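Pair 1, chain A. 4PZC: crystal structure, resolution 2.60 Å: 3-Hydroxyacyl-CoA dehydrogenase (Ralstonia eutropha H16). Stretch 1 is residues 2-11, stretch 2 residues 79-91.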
# COMPACT_ATOMS: atom_id res chain seq x y z
N SER A 2 7.39 23.24 31.21
CA SER A 2 7.11 21.85 30.78
C SER A 2 5.65 21.72 30.28
O SER A 2 4.93 22.73 30.19
CB SER A 2 7.39 20.89 31.95
OG SER A 2 7.94 19.66 31.51
N ILE A 3 5.24 20.50 29.94
CA ILE A 3 3.83 20.19 29.67
C ILE A 3 3.40 19.00 30.52
O ILE A 3 3.82 17.87 30.26
CB ILE A 3 3.57 19.81 28.19
CG1 ILE A 3 3.79 21.01 27.26
CG2 ILE A 3 2.15 19.29 28.00
CD1 ILE A 3 3.67 20.67 25.79
N ARG A 4 2.58 19.24 31.54
CA ARG A 4 1.96 18.14 32.30
C ARG A 4 0.41 18.16 32.26
O ARG A 4 -0.24 17.21 32.71
CB ARG A 4 2.50 18.12 33.75
CG ARG A 4 3.73 17.21 33.94
CD ARG A 4 4.36 17.26 35.34
NE ARG A 4 3.47 17.76 36.40
CZ ARG A 4 2.56 17.04 37.07
NH1 ARG A 4 2.36 15.75 36.81
NH2 ARG A 4 1.82 17.62 38.00
N THR A 5 -0.16 19.22 31.68
CA THR A 5 -1.61 19.36 31.57
C THR A 5 -2.07 19.74 30.16
O THR A 5 -1.78 20.84 29.69
CB THR A 5 -2.13 20.42 32.53
OG1 THR A 5 -1.66 20.14 33.84
CG2 THR A 5 -3.67 20.43 32.54
N VAL A 6 -2.82 18.83 29.53
CA VAL A 6 -3.27 18.95 28.13
C VAL A 6 -4.77 19.21 27.98
O VAL A 6 -5.61 18.36 28.32
CB VAL A 6 -2.97 17.65 27.35
CG1 VAL A 6 -3.70 17.61 26.01
CG2 VAL A 6 -1.47 17.50 27.15
N GLY A 7 -5.09 20.39 27.44
CA GLY A 7 -6.45 20.69 27.00
C GLY A 7 -6.89 19.80 25.84
O GLY A 7 -6.09 19.46 24.97
N ILE A 8 -8.16 19.40 25.87
CA ILE A 8 -8.80 18.74 24.73
C ILE A 8 -10.18 19.34 24.51
O ILE A 8 -11.00 19.32 25.43
CB ILE A 8 -8.98 17.24 24.97
CG1 ILE A 8 -7.61 16.59 25.11
CG2 ILE A 8 -9.77 16.60 23.82
CD1 ILE A 8 -7.65 15.08 25.26
N VAL A 9 -10.44 19.86 23.32
CA VAL A 9 -11.81 20.22 22.96
C VAL A 9 -12.38 19.10 22.12
O VAL A 9 -11.81 18.75 21.09
CB VAL A 9 -11.92 21.56 22.21
CG1 VAL A 9 -13.34 21.78 21.69
CG2 VAL A 9 -11.52 22.72 23.11
N GLY A 10 -13.52 18.57 22.55
CA GLY A 10 -14.15 17.45 21.87
C GLY A 10 -13.95 16.20 22.70
O GLY A 10 -12.82 15.84 23.05
N ALA A 11 -15.06 15.55 23.03
CA ALA A 11 -15.04 14.31 23.80
C ALA A 11 -15.55 13.13 22.97
O ALA A 11 -15.80 12.06 23.53
CB ALA A 11 -15.89 14.49 25.04
N ASP A 79 -11.64 26.31 31.83
CA ASP A 79 -10.78 25.29 32.46
C ASP A 79 -9.48 25.08 31.67
O ASP A 79 -8.48 24.59 32.19
CB ASP A 79 -11.56 23.97 32.65
CG ASP A 79 -12.68 24.09 33.71
OD1 ASP A 79 -12.92 25.21 34.19
OD2 ASP A 79 -13.33 23.08 34.06
N LEU A 80 -9.50 25.54 30.43
CA LEU A 80 -8.33 25.51 29.56
C LEU A 80 -7.26 26.54 29.93
O LEU A 80 -6.19 26.56 29.31
CB LEU A 80 -8.78 25.69 28.10
CG LEU A 80 -9.84 24.67 27.65
CD1 LEU A 80 -10.26 24.87 26.20
CD2 LEU A 80 -9.34 23.25 27.87
N LYS A 81 -7.53 27.40 30.91
CA LYS A 81 -6.47 28.22 31.51
C LYS A 81 -5.53 27.32 32.34
O LYS A 81 -4.33 27.58 32.41
CB LYS A 81 -7.04 29.33 32.40
CG LYS A 81 -7.74 30.48 31.67
CD LYS A 81 -8.00 31.67 32.61
CE LYS A 81 -9.06 32.64 32.09
NZ LYS A 81 -8.46 33.71 31.25
N ALA A 82 -6.05 26.26 32.94
CA ALA A 82 -5.22 25.33 33.74
C ALA A 82 -4.28 24.45 32.89
O ALA A 82 -3.67 23.52 33.43
CB ALA A 82 -6.10 24.45 34.62
N THR A 83 -4.16 24.73 31.59
CA THR A 83 -3.60 23.78 30.65
C THR A 83 -2.36 24.33 29.98
O THR A 83 -2.26 25.53 29.74
CB THR A 83 -4.63 23.44 29.56
OG1 THR A 83 -5.04 24.64 28.90
CG2 THR A 83 -5.85 22.78 30.18
N ASP A 84 -1.42 23.43 29.67
CA ASP A 84 -0.17 23.77 28.97
C ASP A 84 -0.40 23.94 27.46
O ASP A 84 0.27 24.74 26.81
CB ASP A 84 0.91 22.70 29.21
CG ASP A 84 1.12 22.38 30.70
OD1 ASP A 84 1.04 23.29 31.55
OD2 ASP A 84 1.36 21.20 31.03
N ILE A 85 -1.36 23.20 26.92
CA ILE A 85 -1.62 23.14 25.48
C ILE A 85 -3.03 22.58 25.22
O ILE A 85 -3.53 21.74 25.99
CB ILE A 85 -0.58 22.25 24.78
CG1 ILE A 85 -1.04 21.86 23.37
CG2 ILE A 85 -0.35 20.97 25.58
CD1 ILE A 85 0.04 21.23 22.52
N VAL A 86 -3.65 23.01 24.12
CA VAL A 86 -5.01 22.61 23.79
C VAL A 86 -5.13 21.98 22.39
O VAL A 86 -4.69 22.55 21.38
CB VAL A 86 -5.97 23.81 23.88
CG1 VAL A 86 -7.42 23.33 24.00
CG2 VAL A 86 -5.60 24.68 25.07
N ILE A 87 -5.77 20.81 22.34
CA ILE A 87 -5.94 20.05 21.11
C ILE A 87 -7.41 20.10 20.77
O ILE A 87 -8.23 19.45 21.43
CB ILE A 87 -5.57 18.57 21.29
CG1 ILE A 87 -4.07 18.40 21.57
CG2 ILE A 87 -5.96 17.76 20.06
CD1 ILE A 87 -3.71 17.03 22.10
N GLU A 88 -7.75 20.87 19.74
CA GLU A 88 -9.10 20.86 19.24
C GLU A 88 -9.23 19.59 18.45
O GLU A 88 -8.40 19.29 17.60
CB GLU A 88 -9.44 22.09 18.40
CG GLU A 88 -10.85 22.04 17.82
CD GLU A 88 -10.94 21.16 16.60
OE1 GLU A 88 -10.31 21.54 15.60
OE2 GLU A 88 -11.57 20.07 16.65
N ALA A 89 -10.29 18.85 18.76
CA ALA A 89 -10.49 17.51 18.25
C ALA A 89 -11.99 17.27 18.14
O ALA A 89 -12.49 16.18 18.38
CB ALA A 89 -9.84 16.51 19.20
N ALA A 90 -12.71 18.31 17.74
CA ALA A 90 -14.14 18.31 17.92
C ALA A 90 -14.89 18.39 16.64
O ALA A 90 -15.99 17.84 16.57
CB ALA A 90 -14.55 19.45 18.81
N THR A 91 -14.35 19.08 15.63
CA THR A 91 -14.96 19.00 14.30
C THR A 91 -14.06 19.25 13.09
O THR A 91 -13.02 19.89 13.17
CB THR A 91 -16.18 19.94 14.18
OG1 THR A 91 -17.18 19.33 13.34
CG2 THR A 91 -15.79 21.31 13.64

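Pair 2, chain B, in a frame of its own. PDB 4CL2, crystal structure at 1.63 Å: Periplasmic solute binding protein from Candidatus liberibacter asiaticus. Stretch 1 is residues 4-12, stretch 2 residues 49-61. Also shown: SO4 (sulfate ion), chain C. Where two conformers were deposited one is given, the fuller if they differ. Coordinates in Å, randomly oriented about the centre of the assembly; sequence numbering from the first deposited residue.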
# COMPACT_ATOMS: atom_id res chain seq x y z
N LYS B 4 -14.07 -8.49 24.67
CA LYS B 4 -12.96 -8.31 23.69
C LYS B 4 -13.27 -7.23 22.65
O LYS B 4 -14.28 -7.25 21.97
CB LYS B 4 -12.68 -9.59 22.98
CG LYS B 4 -11.43 -9.56 22.18
CD LYS B 4 -10.89 -10.97 22.10
CE LYS B 4 -9.68 -11.07 21.24
NZ LYS B 4 -9.18 -12.47 21.07
N LYS B 5 -12.36 -6.31 22.52
CA LYS B 5 -12.55 -5.18 21.62
C LYS B 5 -12.37 -5.63 20.17
O LYS B 5 -11.72 -6.62 19.88
CB LYS B 5 -11.51 -4.12 21.97
CG LYS B 5 -11.88 -3.52 23.33
CD LYS B 5 -10.90 -2.52 23.80
CE LYS B 5 -11.12 -2.21 25.29
NZ LYS B 5 -12.50 -1.69 25.49
N VAL B 6 -13.03 -4.87 19.28
CA VAL B 6 -13.08 -5.19 17.85
C VAL B 6 -12.52 -3.96 17.12
O VAL B 6 -12.90 -2.83 17.38
CB VAL B 6 -14.55 -5.46 17.39
CG1 VAL B 6 -14.61 -5.73 15.88
CG2 VAL B 6 -15.12 -6.65 18.08
N VAL B 7 -11.54 -4.20 16.28
CA VAL B 7 -10.84 -3.12 15.53
C VAL B 7 -11.02 -3.47 14.03
O VAL B 7 -10.54 -4.52 13.55
CB VAL B 7 -9.36 -3.06 15.88
CG1 VAL B 7 -8.67 -2.01 15.04
CG2 VAL B 7 -9.19 -2.78 17.36
N LEU B 8 -11.74 -2.60 13.34
CA LEU B 8 -12.06 -2.72 11.91
C LEU B 8 -11.04 -1.92 11.09
O LEU B 8 -10.90 -0.72 11.22
CB LEU B 8 -13.49 -2.28 11.63
CG LEU B 8 -13.83 -2.27 10.14
CD1 LEU B 8 -13.85 -3.68 9.54
CD2 LEU B 8 -15.22 -1.57 9.99
N SER B 9 -10.32 -2.62 10.22
CA SER B 9 -9.39 -2.00 9.24
C SER B 9 -10.12 -1.84 7.88
O SER B 9 -10.97 -2.65 7.50
CB SER B 9 -8.13 -2.85 9.08
OG SER B 9 -7.38 -2.98 10.28
N SER B 10 -9.82 -0.76 7.17
CA SER B 10 -10.50 -0.47 5.92
C SER B 10 -10.17 -1.52 4.84
O SER B 10 -11.04 -1.80 4.02
CB SER B 10 -10.23 0.94 5.46
OG SER B 10 -8.85 1.12 5.14
N PHE B 11 -8.95 -1.97 4.77
CA PHE B 11 -8.58 -2.96 3.76
C PHE B 11 -7.45 -3.85 4.20
O PHE B 11 -6.90 -3.74 5.32
CB PHE B 11 -8.30 -2.27 2.38
CG PHE B 11 -6.89 -1.67 2.23
CD1 PHE B 11 -6.43 -0.63 3.01
CD2 PHE B 11 -6.06 -2.18 1.24
CE1 PHE B 11 -5.17 -0.07 2.81
CE2 PHE B 11 -4.78 -1.64 1.04
CZ PHE B 11 -4.35 -0.58 1.82
N SER B 12 -7.17 -4.87 3.37
CA SER B 12 -6.39 -6.02 3.82
C SER B 12 -5.03 -5.67 4.36
O SER B 12 -4.57 -6.27 5.33
CB SER B 12 -6.23 -7.05 2.66
OG SER B 12 -5.69 -6.46 1.46
N ILE B 49 -22.72 -4.57 9.68
CA ILE B 49 -22.46 -5.27 10.98
C ILE B 49 -21.06 -5.11 11.48
O ILE B 49 -20.80 -4.77 12.66
CB ILE B 49 -22.90 -6.76 10.93
CG1 ILE B 49 -24.33 -6.90 10.54
CG2 ILE B 49 -22.62 -7.47 12.27
CD1 ILE B 49 -25.43 -6.23 11.39
N LYS B 50 -20.05 -5.31 10.61
CA LYS B 50 -18.68 -5.07 11.00
C LYS B 50 -18.48 -3.66 11.51
O LYS B 50 -17.79 -3.43 12.48
CB LYS B 50 -17.73 -5.32 9.86
CG LYS B 50 -17.60 -6.76 9.47
CD LYS B 50 -16.52 -6.92 8.39
CE LYS B 50 -16.40 -8.36 8.01
NZ LYS B 50 -15.38 -8.66 6.96
N ILE B 51 -19.10 -2.72 10.82
CA ILE B 51 -19.01 -1.32 11.21
C ILE B 51 -19.62 -1.03 12.59
O ILE B 51 -19.05 -0.27 13.38
CB ILE B 51 -19.57 -0.42 10.03
CG1 ILE B 51 -18.62 -0.56 8.82
CG2 ILE B 51 -19.73 1.05 10.50
CD1 ILE B 51 -19.19 0.08 7.56
N GLN B 52 -20.78 -1.59 12.84
CA GLN B 52 -21.46 -1.42 14.14
C GLN B 52 -20.64 -2.04 15.30
O GLN B 52 -20.59 -1.49 16.43
CB GLN B 52 -22.85 -2.06 14.15
CG GLN B 52 -23.87 -1.30 13.34
CD GLN B 52 -23.96 0.15 13.85
OE1 GLN B 52 -24.24 0.39 15.03
NE2 GLN B 52 -23.79 1.12 12.94
N ASN B 53 -20.02 -3.18 15.01
CA ASN B 53 -19.24 -3.89 16.02
C ASN B 53 -17.93 -3.21 16.36
O ASN B 53 -17.40 -3.44 17.48
CB ASN B 53 -18.93 -5.32 15.60
CG ASN B 53 -20.14 -6.22 15.59
OD1 ASN B 53 -20.15 -7.26 14.89
ND2 ASN B 53 -21.06 -5.95 16.39
N ALA B 54 -17.39 -2.40 15.47
CA ALA B 54 -16.08 -1.81 15.67
C ALA B 54 -16.05 -0.88 16.89
O ALA B 54 -16.86 0.03 17.05
CB ALA B 54 -15.68 -1.04 14.43
N ASP B 55 -15.03 -1.10 17.72
CA ASP B 55 -14.65 -0.17 18.77
C ASP B 55 -13.66 0.90 18.29
O ASP B 55 -13.39 1.85 19.01
CB ASP B 55 -14.07 -1.00 19.96
CG ASP B 55 -15.09 -1.91 20.54
OD1 ASP B 55 -16.16 -1.41 20.97
OD2 ASP B 55 -14.89 -3.12 20.54
N LEU B 56 -13.07 0.69 17.12
CA LEU B 56 -12.00 1.53 16.54
C LEU B 56 -12.03 1.21 15.06
O LEU B 56 -12.15 -0.02 14.71
CB LEU B 56 -10.65 1.17 17.16
CG LEU B 56 -9.43 1.89 16.64
CD1 LEU B 56 -9.53 3.36 16.89
CD2 LEU B 56 -8.20 1.29 17.30
N ILE B 57 -11.95 2.24 14.21
CA ILE B 57 -11.90 2.05 12.75
C ILE B 57 -10.58 2.64 12.26
O ILE B 57 -10.28 3.78 12.53
CB ILE B 57 -13.09 2.66 12.05
CG1 ILE B 57 -14.37 2.01 12.55
CG2 ILE B 57 -12.94 2.51 10.55
CD1 ILE B 57 -15.65 2.61 11.99
N LEU B 58 -9.79 1.80 11.58
CA LEU B 58 -8.48 2.22 11.08
C LEU B 58 -8.53 2.38 9.55
O LEU B 58 -8.78 1.42 8.81
CB LEU B 58 -7.45 1.19 11.45
CG LEU B 58 -7.24 0.88 12.92
CD1 LEU B 58 -6.21 -0.26 13.04
CD2 LEU B 58 -6.82 2.15 13.67
N CYS B 59 -8.36 3.61 9.11
CA CYS B 59 -8.42 3.97 7.67
C CYS B 59 -7.01 4.37 7.21
O CYS B 59 -6.21 4.89 7.98
CB CYS B 59 -9.36 5.16 7.42
SG CYS B 59 -11.11 4.63 7.55
N ASN B 60 -6.78 4.23 5.91
CA ASN B 60 -5.60 4.74 5.26
C ASN B 60 -5.56 6.23 5.17
O ASN B 60 -4.47 6.87 5.32
CB ASN B 60 -5.55 4.24 3.81
CG ASN B 60 -4.14 4.38 3.21
OD1 ASN B 60 -3.23 3.63 3.58
ND2 ASN B 60 -4.01 5.28 2.26
N GLY B 61 -6.71 6.83 4.91
CA GLY B 61 -6.75 8.22 4.48
C GLY B 61 -6.11 8.36 3.13
O GLY B 61 -6.08 7.40 2.34
S SO4 C . -12.66 -10.46 8.84
O1 SO4 C . -12.22 -10.87 7.49
O2 SO4 C . -13.74 -11.25 9.47
O3 SO4 C . -13.21 -9.18 8.66
O4 SO4 C . -11.51 -10.55 9.75
O HOH W 1 -16.61 -4.80 21.43

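Where pair 1 has a glycine in the middle of its first strand, pair 2 has a leucine, and this position marks the sharpest difference between two contacts with similar backbones. G7(A) and L8(B) fall together on superposition, their CA atoms 0.8 Å apart, yet they pack against the second stretch in contrasting ways. At G7(A) the strands draw close, with 4.0 Å between the CA atoms of G7(A) and V86(A). An ideal CB on this glycine would clash with V86(A) CG1 at 3.0 Å and sit tightly against I85(A) O and L80(A) CD2. The space is taken from the other side: L80(A), whose CA-to-CB bond points sideways, brings its end in until CD2 lies 4.0 Å from G7(A) CA. In pair 2 the first strand supplies the bulk. L8(B), with rotamers t and p, has 132 Å² covered by the other stretch; its CD2 reaches I51(B) CG1 at 3.7 Å, and its CB meets A54(B) CB at 3.8 Å. The strands stand correspondingly wider here, the CA atoms of L8(B) and I57(B) being 4.8 Å apart.

The frame around this difference is shared. Fourteen central residues superpose with an RMSD of 0.6 Å, and in each pair two short parallel strands run side by side, their directions 25° apart in pair 1 and 22° in pair 2. Each strand alternately donates and accepts backbone hydrogen bonds. G7(A) N donates to I85(A) O at 2.5 Å and G7(A) O accepts from I87(A) N at 3.0 Å; in the same places L8(B) N donates to L56(B) O at 2.9 Å and L8(B) O accepts from L58(B) N at 2.8 Å. These bonds use backbone atoms alone, and the same rungs are present with glycine at this position in pair 1 and leucine in pair 2.

A side-chain solution is shared by both pairs. D84(A) and D55(B) match with CA atoms 0.1 Å apart, the CA-to-CB bond of each points toward the first stretch, and both have chi1 in m. Each aspartate closes a two-way link with one residue. T5(A) N donates to D84(A) OD2 at 2.6 Å while D84(A) N donates to T5(A) O at 2.6 Å; V6(B) N donates to D55(B) OD2 and D55(B) N to V6(B) O, both at 2.8 Å. In pair 1 the same carboxylate oxygen, D84(A) OD2, also accepts a very short bond of 2.4 Å from R4(A) N. In pair 2 a water donates to D55(B) OD2 at 2.6 Å and, weakly, to K4(B) O at 3.4 Å.

On the face bearing V6(A) and I87(A) in pair 1, and V7(B) and L58(B) in pair 2, which is opposite to that of L8(B), the packing is similar. V6(A) and V7(B), both t, match closely: V6(A) CG1 lies 4.0 Å from I87(A) CD1, and V7(B) CG1 lies 3.6 Å from L58(B) CD1. The principle is that, in these two pairs, similar backbones leave a similar region to fill, while either stretch may provide the atoms that fill it.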